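Non-structural maintenance of chromosomes element 1 homolog (Xenopus laevis, PDB 7DG2) probably acts as a RING-type E3 ubiquitin ligase subunit of the SMC5-SMC6 complex, working with a MAGE partner in DNA repair. Local coordinates at residues R103-D113 / Y172-K182. Numbering follows the deposited sequence.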
loop_
_atom_site.group_PDB
_atom_site.type_symbol
_atom_site.label_atom_id
_atom_site.label_comp_id
_atom_site.label_asym_id
_atom_site.label_seq_id
_atom_site.Cartn_x
_atom_site.Cartn_y
_atom_site.Cartn_z
ATOM N N ARG A 103 -4.858 -2.432 -19.219
ATOM C CA ARG A 103 -6.197 -2.543 -19.785
ATOM C C ARG A 103 -6.221 -3.511 -20.963
ATOM O O ARG A 103 -7.159 -4.310 -21.085
ATOM C CB ARG A 103 -6.721 -1.177 -20.221
ATOM C CG ARG A 103 -7.008 -0.236 -19.037
ATOM C CD ARG A 103 -7.832 0.986 -19.469
ATOM N NE ARG A 103 -7.203 1.743 -20.546
ATOM C CZ ARG A 103 -6.335 2.738 -20.366
ATOM N NH1 ARG A 103 -5.818 3.369 -21.420
ATOM N NH2 ARG A 103 -5.971 3.101 -19.142
ATOM N N LYS A 104 -5.208 -3.459 -21.834
ATOM C CA LYS A 104 -5.192 -4.386 -22.968
ATOM C C LYS A 104 -4.983 -5.819 -22.502
ATOM O O LYS A 104 -5.555 -6.755 -23.078
ATOM C CB LYS A 104 -4.110 -3.995 -23.985
ATOM C CG LYS A 104 -4.298 -2.614 -24.628
ATOM C CD LYS A 104 -5.663 -2.473 -25.297
ATOM C CE LYS A 104 -5.802 -3.380 -26.515
ATOM N NZ LYS A 104 -7.126 -3.177 -27.200
ATOM N N THR A 105 -4.166 -6.018 -21.459
ATOM C CA THR A 105 -3.977 -7.360 -20.905
ATOM C C THR A 105 -5.269 -7.879 -20.280
ATOM O O THR A 105 -5.662 -9.036 -20.489
ATOM C CB THR A 105 -2.839 -7.330 -19.874
ATOM O OG1 THR A 105 -1.617 -6.923 -20.519
ATOM C CG2 THR A 105 -2.634 -8.702 -19.232
ATOM N N MET A 106 -5.939 -7.036 -19.500
ATOM C CA MET A 106 -7.244 -7.388 -18.953
ATOM C C MET A 106 -8.232 -7.744 -20.057
ATOM O O MET A 106 -8.968 -8.732 -19.948
ATOM C CB MET A 106 -7.775 -6.221 -18.111
ATOM C CG MET A 106 -9.248 -6.345 -17.752
ATOM S SD MET A 106 -9.756 -5.151 -16.475
ATOM C CE MET A 106 -9.251 -3.614 -17.202
ATOM N N GLU A 107 -8.244 -6.967 -21.142
ATOM C CA GLU A 107 -9.151 -7.263 -22.246
ATOM C C GLU A 107 -8.857 -8.629 -22.848
ATOM O O GLU A 107 -9.779 -9.410 -23.104
ATOM C CB GLU A 107 -9.054 -6.169 -23.311
ATOM C CG GLU A 107 -9.821 -6.486 -24.592
ATOM C CD GLU A 107 -9.637 -5.431 -25.672
ATOM O OE1 GLU A 107 -10.397 -5.465 -26.664
ATOM O OE2 GLU A 107 -8.741 -4.569 -25.529
ATOM N N LEU A 108 -7.581 -8.946 -23.064
ATOM C CA LEU A 108 -7.240 -10.264 -23.600
ATOM C C LEU A 108 -7.630 -11.376 -22.627
ATOM O O LEU A 108 -8.114 -12.435 -23.042
ATOM C CB LEU A 108 -5.745 -10.316 -23.933
ATOM C CG LEU A 108 -5.218 -11.575 -24.610
ATOM C CD1 LEU A 108 -6.135 -11.922 -25.752
ATOM C CD2 LEU A 108 -3.804 -11.297 -25.117
ATOM N N ILE A 109 -7.423 -11.153 -21.325
ATOM C CA ILE A 109 -7.834 -12.133 -20.320
ATOM C C ILE A 109 -9.343 -12.353 -20.375
ATOM O O ILE A 109 -9.824 -13.490 -20.314
ATOM C CB ILE A 109 -7.369 -11.671 -18.929
ATOM C CG1 ILE A 109 -5.871 -11.945 -18.771
ATOM C CG2 ILE A 109 -8.211 -12.305 -17.835
ATOM C CD1 ILE A 109 -5.187 -11.089 -17.682
ATOM N N ILE A 110 -10.105 -11.275 -20.530
ATOM C CA ILE A 110 -11.563 -11.373 -20.583
ATOM C C ILE A 110 -12.006 -12.121 -21.836
ATOM O O ILE A 110 -12.941 -12.934 -21.798
ATOM C CB ILE A 110 -12.177 -9.962 -20.519
ATOM C CG1 ILE A 110 -11.966 -9.357 -19.134
ATOM C CG2 ILE A 110 -13.658 -9.991 -20.879
ATOM C CD1 ILE A 110 -12.268 -7.872 -19.082
ATOM N N LEU A 111 -11.333 -11.864 -22.956
ATOM C CA LEU A 111 -11.690 -12.487 -24.230
ATOM C C LEU A 111 -11.272 -13.945 -24.302
ATOM O O LEU A 111 -11.880 -14.723 -25.050
ATOM C CB LEU A 111 -11.022 -11.744 -25.389
ATOM C CG LEU A 111 -11.571 -10.400 -25.824
ATOM C CD1 LEU A 111 -10.611 -9.763 -26.813
ATOM C CD2 LEU A 111 -12.937 -10.595 -26.447
ATOM N N SER A 112 -10.223 -14.329 -23.584
ATOM C CA SER A 112 -9.649 -15.654 -23.786
ATOM C C SER A 112 -10.565 -16.743 -23.242
ATOM O O SER A 112 -11.298 -16.545 -22.272
ATOM C CB SER A 112 -8.285 -15.752 -23.115
ATOM O OG SER A 112 -8.449 -15.733 -21.724
ATOM N N ASP A 113 -10.501 -17.925 -23.866
ATOM C CA ASP A 113 -11.284 -19.049 -23.364
ATOM C C ASP A 113 -10.795 -19.511 -21.994
ATOM O O ASP A 113 -11.605 -19.891 -21.143
ATOM C CB ASP A 113 -11.236 -20.216 -24.353
ATOM C CG ASP A 113 -12.033 -19.955 -25.626
ATOM O OD1 ASP A 113 -12.488 -18.817 -25.859
ATOM O OD2 ASP A 113 -12.214 -20.916 -26.403
ATOM N N TYR A 172 -17.309 -2.431 -13.547
ATOM C CA TYR A 172 -16.589 -1.810 -14.648
ATOM C C TYR A 172 -16.480 -2.762 -15.837
ATOM O O TYR A 172 -16.739 -2.381 -16.985
ATOM C CB TYR A 172 -15.209 -1.374 -14.163
ATOM C CG TYR A 172 -14.328 -0.826 -15.236
ATOM C CD1 TYR A 172 -14.363 0.522 -15.571
ATOM C CD2 TYR A 172 -13.459 -1.655 -15.925
ATOM C CE1 TYR A 172 -13.547 1.023 -16.561
ATOM C CE2 TYR A 172 -12.648 -1.167 -16.914
ATOM C CZ TYR A 172 -12.692 0.172 -17.227
ATOM O OH TYR A 172 -11.870 0.643 -18.217
ATOM N N ILE A 173 -16.100 -4.011 -15.575
ATOM C CA ILE A 173 -15.974 -5.004 -16.644
ATOM C C ILE A 173 -17.326 -5.268 -17.297
ATOM O O ILE A 173 -17.432 -5.349 -18.528
ATOM C CB ILE A 173 -15.358 -6.301 -16.084
ATOM C CG1 ILE A 173 -13.882 -6.088 -15.737
ATOM C CG2 ILE A 173 -15.541 -7.479 -17.079
ATOM C CD1 ILE A 173 -13.281 -7.203 -14.871
ATOM N N ARG A 174 -18.374 -5.432 -16.483
ATOM C CA ARG A 174 -19.705 -5.723 -17.018
ATOM C C ARG A 174 -20.154 -4.660 -18.009
ATOM O O ARG A 174 -20.808 -4.970 -19.013
ATOM C CB ARG A 174 -20.720 -5.830 -15.877
ATOM C CG ARG A 174 -21.063 -7.229 -15.440
ATOM C CD ARG A 174 -22.394 -7.225 -14.693
ATOM N NE ARG A 174 -22.225 -7.333 -13.245
ATOM C CZ ARG A 174 -22.612 -8.388 -12.533
ATOM N NH1 ARG A 174 -23.196 -9.416 -13.139
ATOM N NH2 ARG A 174 -22.427 -8.417 -11.220
ATOM N N ASN A 175 -19.811 -3.399 -17.745
ATOM C CA ASN A 175 -20.270 -2.285 -18.565
ATOM C C ASN A 175 -19.304 -1.942 -19.690
ATOM O O ASN A 175 -19.740 -1.696 -20.820
ATOM C CB ASN A 175 -20.511 -1.060 -17.676
ATOM C CG ASN A 175 -21.579 -1.311 -16.627
ATOM O OD1 ASN A 175 -22.574 -1.994 -16.888
ATOM N ND2 ASN A 175 -21.372 -0.776 -15.427
ATOM N N THR A 176 -18.000 -1.930 -19.408
ATOM C CA THR A 176 -17.018 -1.576 -20.427
ATOM C C THR A 176 -16.857 -2.677 -21.467
ATOM O O THR A 176 -16.537 -2.390 -22.627
ATOM C CB THR A 176 -15.674 -1.279 -19.762
ATOM O OG1 THR A 176 -15.827 -0.165 -18.878
ATOM C CG2 THR A 176 -14.595 -0.968 -20.789
ATOM N N TYR A 177 -17.061 -3.931 -21.077
ATOM C CA TYR A 177 -16.865 -5.067 -21.970
ATOM C C TYR A 177 -18.143 -5.879 -22.117
ATOM O O TYR A 177 -18.103 -7.102 -22.220
ATOM C CB TYR A 177 -15.733 -5.964 -21.471
ATOM C CG TYR A 177 -14.384 -5.283 -21.344
ATOM C CD1 TYR A 177 -13.530 -5.178 -22.436
ATOM C CD2 TYR A 177 -13.956 -4.769 -20.128
ATOM C CE1 TYR A 177 -12.294 -4.571 -22.325
ATOM C CE2 TYR A 177 -12.721 -4.157 -20.004
ATOM C CZ TYR A 177 -11.894 -4.061 -21.106
ATOM O OH TYR A 177 -10.663 -3.456 -20.983
ATOM N N GLN A 178 -19.301 -5.208 -22.138
ATOM C CA GLN A 178 -20.572 -5.930 -22.136
ATOM C C GLN A 178 -20.701 -6.863 -23.335
ATOM O O GLN A 178 -21.351 -7.912 -23.238
ATOM C CB GLN A 178 -21.745 -4.951 -22.108
ATOM C CG GLN A 178 -23.079 -5.635 -21.818
ATOM C CD GLN A 178 -24.251 -4.677 -21.829
ATOM O OE1 GLN A 178 -24.185 -3.603 -22.429
ATOM N NE2 GLN A 178 -25.332 -5.056 -21.157
ATOM N N ASP A 179 -20.071 -6.517 -24.458
ATOM C CA ASP A 179 -20.154 -7.354 -25.649
ATOM C C ASP A 179 -19.396 -8.669 -25.509
ATOM O O ASP A 179 -19.711 -9.627 -26.222
ATOM C CB ASP A 179 -19.623 -6.588 -26.865
ATOM C CG ASP A 179 -20.417 -5.326 -27.156
ATOM O OD1 ASP A 179 -21.522 -5.162 -26.585
ATOM O OD2 ASP A 179 -19.928 -4.493 -27.952
ATOM N N VAL A 180 -18.409 -8.746 -24.613
ATOM C CA VAL A 180 -17.482 -9.872 -24.607
ATOM C C VAL A 180 -17.286 -10.498 -23.239
ATOM O O VAL A 180 -16.818 -11.647 -23.158
ATOM C CB VAL A 180 -16.116 -9.446 -25.188
ATOM C CG1 VAL A 180 -16.240 -9.097 -26.683
ATOM C CG2 VAL A 180 -15.545 -8.274 -24.396
ATOM N N ALA A 181 -17.605 -9.822 -22.138
ATOM C CA ALA A 181 -17.335 -10.401 -20.828
ATOM C C ALA A 181 -18.235 -11.606 -20.586
ATOM O O ALA A 181 -19.420 -11.593 -20.926
ATOM C CB ALA A 181 -17.547 -9.363 -19.725
ATOM N N LYS A 182 -17.663 -12.651 -20.000
ATOM C CA LYS A 182 -18.429 -13.842 -19.652
ATOM C C LYS A 182 -19.272 -13.558 -18.415
ATOM O O LYS A 182 -18.734 -13.169 -17.371
ATOM C CB LYS A 182 -17.495 -15.022 -19.398
ATOM C CG LYS A 182 -16.672 -15.463 -20.612
ATOM C CD LYS A 182 -15.616 -16.485 -20.215
ATOM C CE LYS A 182 -14.661 -16.783 -21.366
ATOM N NZ LYS A 182 -13.938 -15.572 -21.877
HETATM O O HOH W 1 -9.353 -2.655 -23.345
HETATM O O HOH W 2 -12.386 -14.679 -19.474
HETATM O O HOH W 3 -14.909 -12.769 -19.252
HETATM O O HOH W 4 -13.740 -16.888 -24.565
#
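Ile110 packs against Tyr177, Ala181 and Ile173 where the last turns of helix 96-111 meet the end of helix 163-176 and the residues just after it. From CB its side chain forks. The CG2 branch lies 3.7 Å from Ala181 CA and also packs on Ala181 CB and Val180 CG2, while CG1, turned away from the carbonyl carbon (chi1 -69°), carries CD1 over one face of the Tyr177 ring, a CH-pi contact with CD1 4.0 Å from the ring centroid and 21° off its normal. The same CD1 methyl also reaches Ile173 CG2 at 3.9 Å. Thr176 CG2 covers the opposite face of this ring, and Glu107 CB approaches Tyr177 CE1 at 3.7 Å, so the phenol is held from several directions. Its OH shares a water with Glu107 OE2, which is also salt-bridged to Lys104. Past the end of helix 96-111, Ser112 O receives a hydrogen bond from Lys182 NZ at 2.8 Å, from above the carbonyl plane; the lysine chain, extended to CD, bends at its last torsion. A water accepting from NZ extends this link to Leu111 O and Asp113 OD1. The contact thus joins the C-terminal ends of helices 96-111 and 163-176, whose local axes cross at -81°. Ile109 and Ile173 continue the packing onto strand 158-161, and Lys182, two residues before the zinc ligand Cys184, pairs through its backbone with Ala191 of strand 190-191.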